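Local coordinates for protein PA1221 (Pseudomonas aeruginosa, PDB 4DG8) that is a two-part protein of the ANL superfamily, joining an AMP-binding domain, here holding adenosine monophosphate, to a phosphopantetheine-attachment (carrier) domain, at residues A[189-194]-A[340-345]; A[307-312]-A[316-321]. One frame throughout, in Å; residues are numbered along the deposited sequence.

Interaction 1: A[189-194]-A[340-345]; sequences ITRLCL and AGTAVL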
loop_
_atom_site.group_PDB
_atom_site.type_symbol
_atom_site.label_atom_id
_atom_site.label_comp_id
_atom_site.label_asym_id
_atom_site.label_seq_id
_atom_site.Cartn_x
_atom_site.Cartn_y
_atom_site.Cartn_z
ATOM N N ILE A 189 -4.231 7.292 -9.205
ATOM C CA ILE A 189 -5.393 7.042 -8.355
ATOM C C ILE A 189 -6.710 6.924 -9.117
ATOM O O ILE A 189 -7.481 5.975 -8.874
ATOM C CB ILE A 189 -5.563 8.145 -7.285
ATOM C CG1 ILE A 189 -4.328 8.197 -6.384
ATOM C CG2 ILE A 189 -6.803 7.860 -6.457
ATOM C CD1 ILE A 189 -4.380 9.302 -5.338
ATOM N N THR A 190 -6.991 7.885 -10.008
ATOM C CA THR A 190 -8.271 7.853 -10.724
ATOM C C THR A 190 -8.296 6.699 -11.740
ATOM O O THR A 190 -9.343 6.097 -11.957
ATOM C CB THR A 190 -8.657 9.208 -11.401
ATOM O OG1 THR A 190 -7.662 9.571 -12.358
ATOM C CG2 THR A 190 -8.794 10.335 -10.352
ATOM N N ARG A 191 -7.144 6.361 -12.325
ATOM C CA ARG A 191 -7.076 5.202 -13.220
ATOM C C ARG A 191 -7.306 3.931 -12.408
ATOM O O ARG A 191 -7.999 3.022 -12.869
ATOM C CB ARG A 191 -5.769 5.137 -14.034
ATOM C CG ARG A 191 -4.548 4.474 -13.321
ATOM C CD ARG A 191 -4.671 2.945 -13.405
ATOM N NE ARG A 191 -3.410 2.207 -13.299
ATOM C CZ ARG A 191 -2.762 1.978 -12.155
ATOM N NH1 ARG A 191 -3.216 2.472 -11.003
ATOM N NH2 ARG A 191 -1.637 1.277 -12.160
ATOM N N LEU A 192 -6.755 3.883 -11.195
ATOM C CA LEU A 192 -6.987 2.730 -10.333
ATOM C C LEU A 192 -8.479 2.531 -10.036
ATOM O O LEU A 192 -8.987 1.397 -10.061
ATOM C CB LEU A 192 -6.214 2.869 -8.995
ATOM C CG LEU A 192 -6.515 1.779 -7.939
ATOM C CD1 LEU A 192 -6.047 0.408 -8.443
ATOM C CD2 LEU A 192 -5.908 2.103 -6.574
ATOM N N CYS A 193 -9.169 3.627 -9.707
ATOM C CA CYS A 193 -10.519 3.509 -9.137
ATOM C C CYS A 193 -11.719 3.541 -10.089
ATOM O O CYS A 193 -12.821 3.160 -9.695
ATOM C CB CYS A 193 -10.719 4.564 -8.040
ATOM S SG CYS A 193 -9.470 4.507 -6.729
ATOM N N LEU A 194 -11.512 3.962 -11.332
ATOM C CA LEU A 194 -12.626 4.200 -12.248
ATOM C C LEU A 194 -12.658 3.217 -13.428
ATOM O O LEU A 194 -11.619 2.893 -14.008
ATOM C CB LEU A 194 -12.581 5.640 -12.799
ATOM C CG LEU A 194 -12.579 6.869 -11.875
ATOM C CD1 LEU A 194 -12.820 8.128 -12.725
ATOM C CD2 LEU A 194 -13.621 6.773 -10.760
ATOM N N ALA A 340 -7.422 -1.566 -16.150
ATOM C CA ALA A 340 -7.601 -0.420 -17.043
ATOM C C ALA A 340 -6.602 0.714 -16.722
ATOM O O ALA A 340 -6.323 1.002 -15.556
ATOM C CB ALA A 340 -9.055 0.086 -16.985
ATOM N N GLY A 341 -6.054 1.342 -17.762
ATOM C CA GLY A 341 -5.108 2.438 -17.585
ATOM C C GLY A 341 -3.678 1.928 -17.486
ATOM O O GLY A 341 -2.708 2.689 -17.520
ATOM N N THR A 342 -3.549 0.614 -17.392
ATOM C CA THR A 342 -2.238 -0.008 -17.324
ATOM C C THR A 342 -2.035 -0.974 -18.486
ATOM O O THR A 342 -3.002 -1.489 -19.054
ATOM C CB THR A 342 -2.082 -0.727 -15.985
ATOM O OG1 THR A 342 -2.010 0.263 -14.952
ATOM C CG2 THR A 342 -0.824 -1.598 -15.958
ATOM N N ALA A 343 -0.780 -1.187 -18.863
ATOM C CA ALA A 343 -0.443 -2.279 -19.768
ATOM C C ALA A 343 0.766 -3.033 -19.219
ATOM O O ALA A 343 1.543 -2.477 -18.453
ATOM C CB ALA A 343 -0.145 -1.741 -21.170
ATOM N N VAL A 344 0.919 -4.301 -19.578
ATOM C CA VAL A 344 2.121 -5.029 -19.184
ATOM C C VAL A 344 2.742 -5.793 -20.345
ATOM O O VAL A 344 2.059 -6.178 -21.283
ATOM C CB VAL A 344 1.864 -6.036 -18.027
ATOM C CG1 VAL A 344 1.403 -5.318 -16.775
ATOM C CG2 VAL A 344 0.843 -7.098 -18.438
ATOM N N LEU A 345 4.056 -5.981 -20.284
ATOM C CA LEU A 345 4.718 -6.959 -21.129
ATOM C C LEU A 345 5.498 -7.873 -20.209
ATOM O O LEU A 345 5.782 -7.525 -19.066
ATOM C CB LEU A 345 5.689 -6.301 -22.100
ATOM C CG LEU A 345 5.111 -5.450 -23.230
ATOM C CD1 LEU A 345 6.246 -4.949 -24.127
ATOM C CD2 LEU A 345 4.092 -6.262 -24.025
#
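Arg191 reaches from helix 186-193 and grips the hydroxyl of Thr342 with two nitrogens. NE lies 2.9 Å from Thr342 OG1, and NH2 lies 3.0 Å from the same OG1. Both N-H groups are donors, and both bonds are bent. The oxygen sits at the NE/NH2 edge of the guanidinium, only 13° out of its plane. The torsions of the arginine put the group there. CG lies between the backbone N and the carbonyl carbon (chi1 84°), and the chain bends at chi2. This brings CD against the carbonyl O of Ala340, at 3.3 Å, and NE to the threonine hydroxyl.

The rest of the guanidinium is held by the chain that leads into the 316-321 segment. NH2 also donates to the carbonyl O of Asn314, its strongest partner, and NH1 donates to that of Thr315. With three nitrogens engaged, the flat group has little freedom to rotate. Its partners in this contact are hydroxyl and carbonyl oxygens.

The contact ties a helix of the AMP-binding region to the start of strand 342-347. That strand belongs to an antiparallel sheet and pairs with strand 361-367. The side chain of Arg191 is about 11 Å from the bound adenosine monophosphate.

Packing is sparse beyond the bonds. The backbones come nearest at Arg191 and Gly341, with CA atoms 5.5 Å apart. Gly341, with no side chain, lets the two backbones come this close. Gln196 bridges the two backbones, binding Arg191 O through NE2 and Ala340 N through OE1.

Interaction 2: A[307-312]-A[316-321]; sequences NGYGPT and TFTCCH. With AMP (adenosine monophosphate), chain B.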
loop_
_atom_site.group_PDB
_atom_site.type_symbol
_atom_site.label_atom_id
_atom_site.label_comp_id
_atom_site.label_asym_id
_atom_site.label_seq_id
_atom_site.Cartn_x
_atom_site.Cartn_y
_atom_site.Cartn_z
ATOM N N ASN A 307 -7.722 -11.421 -7.081
ATOM C CA ASN A 307 -6.307 -11.450 -6.739
ATOM C C ASN A 307 -5.710 -10.190 -7.371
ATOM O O ASN A 307 -5.659 -10.078 -8.587
ATOM C CB ASN A 307 -5.645 -12.719 -7.313
ATOM C CG ASN A 307 -4.171 -12.866 -6.919
ATOM O OD1 ASN A 307 -3.637 -12.078 -6.137
ATOM N ND2 ASN A 307 -3.510 -13.911 -7.449
ATOM N N GLY A 308 -5.364 -9.201 -6.543
ATOM C CA GLY A 308 -4.660 -8.029 -7.040
ATOM C C GLY A 308 -3.152 -8.128 -6.882
ATOM O O GLY A 308 -2.656 -8.438 -5.792
ATOM N N TYR A 309 -2.423 -7.716 -7.915
ATOM C CA TYR A 309 -0.964 -7.756 -7.897
ATOM C C TYR A 309 -0.451 -6.410 -8.381
ATOM O O TYR A 309 -0.986 -5.856 -9.341
ATOM C CB TYR A 309 -0.415 -8.840 -8.838
ATOM C CG TYR A 309 0.945 -8.438 -9.382
ATOM C CD1 TYR A 309 2.097 -8.672 -8.645
ATOM C CD2 TYR A 309 1.071 -7.771 -10.606
ATOM C CE1 TYR A 309 3.335 -8.293 -9.112
ATOM C CE2 TYR A 309 2.311 -7.379 -11.082
ATOM C CZ TYR A 309 3.446 -7.644 -10.318
ATOM O OH TYR A 309 4.703 -7.261 -10.743
ATOM N N GLY A 310 0.561 -5.869 -7.715
ATOM C CA GLY A 310 1.293 -4.759 -8.296
ATOM C C GLY A 310 2.259 -4.129 -7.319
ATOM O O GLY A 310 2.079 -4.251 -6.100
ATOM N N PRO A 311 3.281 -3.427 -7.838
ATOM C CA PRO A 311 4.124 -2.705 -6.882
ATOM C C PRO A 311 3.662 -1.262 -6.690
ATOM O O PRO A 311 2.841 -0.754 -7.455
ATOM C CB PRO A 311 5.505 -2.759 -7.545
ATOM C CG PRO A 311 5.187 -2.741 -9.037
ATOM C CD PRO A 311 3.842 -3.426 -9.203
ATOM N N THR A 312 4.260 -0.579 -5.726
ATOM C CA THR A 312 3.853 0.782 -5.374
ATOM C C THR A 312 4.188 1.788 -6.492
ATOM O O THR A 312 3.451 2.753 -6.716
ATOM C CB THR A 312 4.502 1.195 -4.023
ATOM O OG1 THR A 312 4.095 0.272 -2.998
ATOM C CG2 THR A 312 4.128 2.631 -3.619
ATOM N N THR A 316 -0.597 0.885 -6.453
ATOM C CA THR A 316 -1.541 -0.157 -6.023
ATOM C C THR A 316 -1.564 -1.429 -6.876
ATOM O O THR A 316 -0.977 -2.440 -6.471
ATOM C CB THR A 316 -2.943 0.407 -5.761
ATOM O OG1 THR A 316 -2.825 1.574 -4.935
ATOM C CG2 THR A 316 -3.818 -0.632 -5.047
ATOM N N PHE A 317 -2.420 -1.482 -7.883
ATOM C CA PHE A 317 -2.514 -2.669 -8.725
ATOM C C PHE A 317 -1.910 -2.478 -10.109
ATOM O O PHE A 317 -1.969 -1.405 -10.701
ATOM C CB PHE A 317 -3.979 -3.079 -8.915
ATOM C CG PHE A 317 -4.649 -3.551 -7.670
ATOM C CD1 PHE A 317 -3.917 -4.155 -6.656
ATOM C CD2 PHE A 317 -6.036 -3.432 -7.527
ATOM C CE1 PHE A 317 -4.551 -4.611 -5.506
ATOM C CE2 PHE A 317 -6.665 -3.879 -6.382
ATOM C CZ PHE A 317 -5.921 -4.458 -5.366
ATOM N N THR A 318 -1.370 -3.571 -10.625
ATOM C CA THR A 318 -0.857 -3.659 -11.978
ATOM C C THR A 318 -1.740 -4.657 -12.728
ATOM O O THR A 318 -2.264 -4.354 -13.792
ATOM C CB THR A 318 0.635 -4.040 -12.003
ATOM O OG1 THR A 318 1.390 -2.968 -11.418
ATOM C CG2 THR A 318 1.107 -4.243 -13.420
ATOM N N CYS A 319 -1.843 -5.873 -12.197
ATOM C CA CYS A 319 -2.804 -6.844 -12.712
ATOM C C CYS A 319 -3.818 -7.265 -11.648
ATOM O O CYS A 319 -3.499 -7.316 -10.462
ATOM C CB CYS A 319 -2.085 -8.089 -13.229
ATOM S SG CYS A 319 -0.820 -7.769 -14.466
ATOM N N CYS A 320 -5.041 -7.563 -12.080
ATOM C CA CYS A 320 -6.009 -8.229 -11.216
ATOM C C CYS A 320 -6.627 -9.402 -11.935
ATOM O O CYS A 320 -6.666 -9.444 -13.171
ATOM C CB CYS A 320 -7.120 -7.288 -10.770
ATOM S SG CYS A 320 -6.549 -5.964 -9.728
ATOM N N HIS A 321 -7.106 -10.358 -11.146
ATOM C CA HIS A 321 -7.777 -11.537 -11.686
ATOM C C HIS A 321 -9.016 -11.861 -10.846
ATOM O O HIS A 321 -8.924 -12.039 -9.638
ATOM C CB HIS A 321 -6.814 -12.734 -11.714
ATOM C CG HIS A 321 -7.436 -14.001 -12.209
ATOM N ND1 HIS A 321 -7.894 -14.150 -13.501
ATOM C CD2 HIS A 321 -7.681 -15.179 -11.583
ATOM C CE1 HIS A 321 -8.405 -15.359 -13.646
ATOM N NE2 HIS A 321 -8.286 -16.003 -12.497
HETATM P P AMP B . 4.069 -3.224 -2.475
HETATM O O1P AMP B . 4.435 -2.932 -1.035
HETATM O O2P AMP B . 2.601 -3.178 -2.876
HETATM O O3P AMP B . 4.883 -2.269 -3.329
HETATM O "O5'" AMP B . 4.687 -4.623 -2.907
HETATM C "C5'" AMP B . 4.705 -5.011 -4.267
HETATM C "C4'" AMP B . 5.278 -6.391 -4.442
HETATM O "O4'" AMP B . 4.526 -7.347 -3.649
HETATM C "C3'" AMP B . 5.223 -6.950 -5.852
HETATM O "O3'" AMP B . 6.272 -6.459 -6.679
HETATM C "C2'" AMP B . 5.275 -8.453 -5.615
HETATM O "O2'" AMP B . 6.609 -8.867 -5.341
HETATM C "C1'" AMP B . 4.452 -8.587 -4.331
HETATM N N9 AMP B . 3.028 -8.884 -4.612
HETATM C C8 AMP B . 2.027 -7.972 -4.563
HETATM N N7 AMP B . 0.829 -8.528 -4.868
HETATM C C5 AMP B . 1.038 -9.826 -5.135
HETATM C C6 AMP B . 0.192 -10.986 -5.528
HETATM N N6 AMP B . -1.135 -10.854 -5.705
HETATM N N1 AMP B . 0.797 -12.187 -5.701
HETATM C C2 AMP B . 2.128 -12.318 -5.521
HETATM N N3 AMP B . 2.950 -11.310 -5.164
HETATM C C4 AMP B . 2.485 -10.058 -4.956
HETATM O O HOH W 1 0.809 -1.496 -9.144
#
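Asn307 and His321 form a hydrogen-bonded pair in an antiparallel beta hairpin; Asn307 N lies 2.9 Å from His321 O. Tyr309 N bonds to Cys319 O. The register then breaks in a classic beta bulge. Tyr309 O accepts from both Thr318 N and Cys319 N, and the Thr318 bond lies in the carbonyl plane.

Water 1 joins the turn, donating to Pro311 O and lying 2.8 Å from Thr318 OG1, which also bonds Asn314 ND2.

Side-chain packing backs the backbone bonds. Gly308 CA sits over one face of the Phe317 ring as a CH-pi contact, 4.1 Å from the centroid. Thr316 CG2 lies over the opposite face. Tyr309 and Thr318 run side by side, with Tyr309 CE2 3.8 Å from Thr318 CB.

The 307-312 segment lines the adenosine monophosphate pocket. The ligand's N6 donates to Asn307 OD1 at 2.8 Å and to Gly308 O at 2.9 Å. Asn307 CG is anti to the backbone N (chi1 -176°), which carries OD1 to the adenine. Tyr309 presents its edge to the adenine. Thr312 OG1 donates to O3P at 2.7 Å.

Strands 304-309 and 319-322 are neighbours in a five-stranded mixed sheet, flanked by strands 280-284 and 337-338. Tyr309 and Pro311 also pack against Thr400 of strand 393-406.

Both contacts are buried, and their centres lie about 10 Å apart. They differ in what they join. Interaction 2 pairs neighbouring strands of one sheet and lines the nucleotide pocket. Interaction 1 brings together a helix and a strand 146 residues apart in sequence, farther from the ligand. Main-chain bonds dominate interaction 2, whereas one arginine side chain carries interaction 1. The two meet directly: Leu192 CD2 packs on Thr316 CB, and Val344 CG1 on Thr318 CG2, both at 3.5 Å. The 316-321 segment thus lies between the pocket-lining 307-312 segment and both segments of interaction 1.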